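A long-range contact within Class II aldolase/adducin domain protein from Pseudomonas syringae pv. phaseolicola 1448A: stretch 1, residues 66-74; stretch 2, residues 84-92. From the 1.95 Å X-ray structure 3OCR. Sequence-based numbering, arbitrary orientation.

Stretch 1 66-74: DEHFLINAF
Stretch 2 84-92: SNLVKVDID

The strands through F69-I71 and V87-V89 run antiparallel, their N-to-C directions 141° apart. F69 faces V89 (CA-CA 5.3 Å) and I71 faces V87 (CA-CA 5.3 Å); both are hydrogen-bonded pairs. L70 and K88, CA-CA 4.6 Å, form the non-hydrogen-bonded pair between them. All six residues are extended, with phi/psi from -95/122 (K88) to -152/162 (I71).

Each hydrogen-bonded pair satisfies its own amides and carbonyls. F69 N donates to V89 O at 2.8 Å, and V89 N to F69 O at 2.7 Å. I71 N donates to V87 O at 2.9 Å, and V87 N to I71 O at 2.7 Å. V87 O also receives a CA-H...O contact from L70 CA at 3.2 Å, and F69 O one from K88 CA at 3.2 Å.

Waters join polar groups beyond these bonds. Water 1 donates to E67 O (2.8 Å) and accepts from I91 N (2.9 Å). Water 2 accepts from K88 NZ (2.7 Å) and bonds H68 ND1 (2.6 Å). Water 3 accepts from A73 N (3.1 Å) and donates to N85 OD1 (2.9 Å).

F69 (m), I71 (t), V87 (t) and V89 (m) share one sheet face. F69 CE2 reaches I91 CD1 at 3.5 Å; A73 CB meets V87 CG2 at 3.7 Å. On the other face, L70 (m, t) places CD2 4.1 Å from L86 CB.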

# COMPACT_ATOMS: atom_id res chain seq x y z
N ASP A 66 -20.06 16.21 -35.84
CA ASP A 66 -19.19 17.28 -35.34
C ASP A 66 -17.94 16.74 -34.66
O ASP A 66 -18.02 15.77 -33.88
CB ASP A 66 -19.94 18.15 -34.34
CG ASP A 66 -21.19 18.77 -34.92
OD1 ASP A 66 -21.09 19.62 -35.84
OD2 ASP A 66 -22.29 18.41 -34.45
N GLU A 67 -16.80 17.37 -34.92
CA GLU A 67 -15.57 17.02 -34.23
C GLU A 67 -15.56 17.64 -32.83
O GLU A 67 -14.79 18.56 -32.55
CB GLU A 67 -14.33 17.39 -35.06
CG GLU A 67 -14.14 16.54 -36.34
CD GLU A 67 -13.59 15.12 -36.06
OE1 GLU A 67 -12.61 14.98 -35.29
OE2 GLU A 67 -14.13 14.14 -36.63
N HIS A 68 -16.45 17.14 -31.98
CA HIS A 68 -16.58 17.59 -30.60
C HIS A 68 -16.16 16.49 -29.63
O HIS A 68 -16.29 15.30 -29.96
CB HIS A 68 -18.00 18.06 -30.29
CG HIS A 68 -18.40 19.31 -31.02
ND1 HIS A 68 -19.71 19.73 -31.12
CD2 HIS A 68 -17.66 20.21 -31.72
CE1 HIS A 68 -19.76 20.85 -31.83
NE2 HIS A 68 -18.53 21.16 -32.20
N PHE A 69 -15.64 16.90 -28.47
CA PHE A 69 -15.04 16.02 -27.48
C PHE A 69 -15.41 16.40 -26.06
O PHE A 69 -15.64 17.57 -25.76
CB PHE A 69 -13.50 16.01 -27.62
CG PHE A 69 -13.05 15.67 -28.99
CD1 PHE A 69 -12.78 14.36 -29.33
CD2 PHE A 69 -12.97 16.66 -29.97
CE1 PHE A 69 -12.39 14.04 -30.63
CE2 PHE A 69 -12.60 16.35 -31.28
CZ PHE A 69 -12.31 15.02 -31.61
N LEU A 70 -15.45 15.40 -25.19
CA LEU A 70 -15.75 15.60 -23.77
C LEU A 70 -14.51 15.43 -22.91
O LEU A 70 -13.68 14.54 -23.15
CB LEU A 70 -16.82 14.60 -23.33
CG LEU A 70 -18.19 14.76 -24.00
CD1 LEU A 70 -18.94 13.40 -24.10
CD2 LEU A 70 -19.00 15.79 -23.22
N ILE A 71 -14.38 16.30 -21.90
CA ILE A 71 -13.26 16.28 -20.96
C ILE A 71 -13.73 16.87 -19.62
O ILE A 71 -14.81 17.52 -19.55
CB ILE A 71 -12.03 17.04 -21.56
CG1 ILE A 71 -10.75 16.78 -20.76
CG2 ILE A 71 -12.35 18.53 -21.74
CD1 ILE A 71 -9.48 16.74 -21.60
N ASN A 72 -12.98 16.60 -18.54
CA ASN A 72 -13.30 17.18 -17.23
C ASN A 72 -13.16 18.70 -17.21
O ASN A 72 -12.33 19.27 -17.94
CB ASN A 72 -12.49 16.53 -16.08
CG ASN A 72 -10.98 16.77 -16.19
OD1 ASN A 72 -10.36 16.56 -17.23
ND2 ASN A 72 -10.38 17.20 -15.09
N ALA A 73 -14.00 19.33 -16.40
CA ALA A 73 -13.90 20.74 -16.09
C ALA A 73 -12.64 21.01 -15.28
O ALA A 73 -12.24 20.19 -14.44
CB ALA A 73 -15.16 21.23 -15.32
N PHE A 74 -12.06 22.19 -15.51
CA PHE A 74 -10.81 22.67 -14.89
C PHE A 74 -10.91 22.69 -13.38
O PHE A 74 -11.70 23.45 -12.81
CB PHE A 74 -10.57 24.11 -15.36
CG PHE A 74 -9.12 24.57 -15.28
CD1 PHE A 74 -8.08 23.66 -15.08
CD2 PHE A 74 -8.80 25.92 -15.47
CE1 PHE A 74 -6.74 24.09 -15.04
CE2 PHE A 74 -7.48 26.37 -15.44
CZ PHE A 74 -6.44 25.45 -15.23
N SER A 84 -23.41 14.85 -16.37
CA SER A 84 -23.84 16.23 -16.52
C SER A 84 -22.76 17.31 -16.48
O SER A 84 -22.97 18.38 -17.01
CB SER A 84 -24.90 16.58 -15.48
OG SER A 84 -26.14 16.02 -15.85
N ASN A 85 -21.61 17.06 -15.85
CA ASN A 85 -20.66 18.18 -15.70
C ASN A 85 -19.42 18.13 -16.59
O ASN A 85 -18.55 19.02 -16.55
CB ASN A 85 -20.37 18.48 -14.20
CG ASN A 85 -19.49 17.44 -13.51
OD1 ASN A 85 -18.69 16.72 -14.13
ND2 ASN A 85 -19.60 17.40 -12.18
N LEU A 86 -19.36 17.10 -17.44
CA LEU A 86 -18.28 17.01 -18.40
C LEU A 86 -18.39 18.20 -19.33
O LEU A 86 -19.48 18.76 -19.50
CB LEU A 86 -18.35 15.70 -19.17
CG LEU A 86 -17.81 14.53 -18.35
CD1 LEU A 86 -18.42 13.27 -18.86
CD2 LEU A 86 -16.26 14.49 -18.41
N VAL A 87 -17.26 18.60 -19.89
CA VAL A 87 -17.27 19.75 -20.77
C VAL A 87 -17.10 19.30 -22.22
O VAL A 87 -16.19 18.50 -22.53
CB VAL A 87 -16.17 20.78 -20.40
CG1 VAL A 87 -16.34 22.05 -21.22
CG2 VAL A 87 -16.20 21.09 -18.92
N LYS A 88 -17.94 19.85 -23.10
CA LYS A 88 -17.84 19.60 -24.53
C LYS A 88 -17.04 20.70 -25.21
O LYS A 88 -17.40 21.89 -25.12
CB LYS A 88 -19.22 19.50 -25.18
CG LYS A 88 -19.15 19.10 -26.67
CD LYS A 88 -20.49 18.59 -27.18
CE LYS A 88 -21.48 19.72 -27.38
NZ LYS A 88 -22.76 19.19 -27.93
N VAL A 89 -15.97 20.28 -25.87
CA VAL A 89 -15.06 21.20 -26.55
C VAL A 89 -14.84 20.76 -28.01
O VAL A 89 -15.11 19.60 -28.35
CB VAL A 89 -13.69 21.32 -25.82
CG1 VAL A 89 -13.87 21.85 -24.38
CG2 VAL A 89 -12.95 19.99 -25.81
N ASP A 90 -14.38 21.68 -28.85
CA ASP A 90 -14.06 21.35 -30.26
C ASP A 90 -12.61 20.86 -30.30
O ASP A 90 -11.98 20.74 -29.26
CB ASP A 90 -14.28 22.56 -31.18
CG ASP A 90 -13.43 23.78 -30.81
OD1 ASP A 90 -12.39 23.63 -30.13
OD2 ASP A 90 -13.80 24.91 -31.20
N ILE A 91 -12.09 20.59 -31.49
CA ILE A 91 -10.72 20.11 -31.62
C ILE A 91 -9.66 21.08 -31.08
O ILE A 91 -8.57 20.66 -30.69
CB ILE A 91 -10.40 19.63 -33.07
CG1 ILE A 91 -9.20 18.67 -33.10
CG2 ILE A 91 -10.22 20.83 -34.03
CD1 ILE A 91 -9.36 17.41 -32.20
N ASP A 92 -9.98 22.36 -31.02
CA ASP A 92 -9.05 23.38 -30.49
C ASP A 92 -9.09 23.55 -28.98
O ASP A 92 -8.23 24.21 -28.41
CB ASP A 92 -9.37 24.73 -31.11
CG ASP A 92 -9.21 24.73 -32.59
OD1 ASP A 92 -8.33 23.98 -33.07
OD2 ASP A 92 -9.96 25.47 -33.26
O HOH W 1 -13.74 20.81 -33.87
O HOH W 2 -21.98 18.64 -30.46
O HOH W 3 -16.39 17.59 -15.60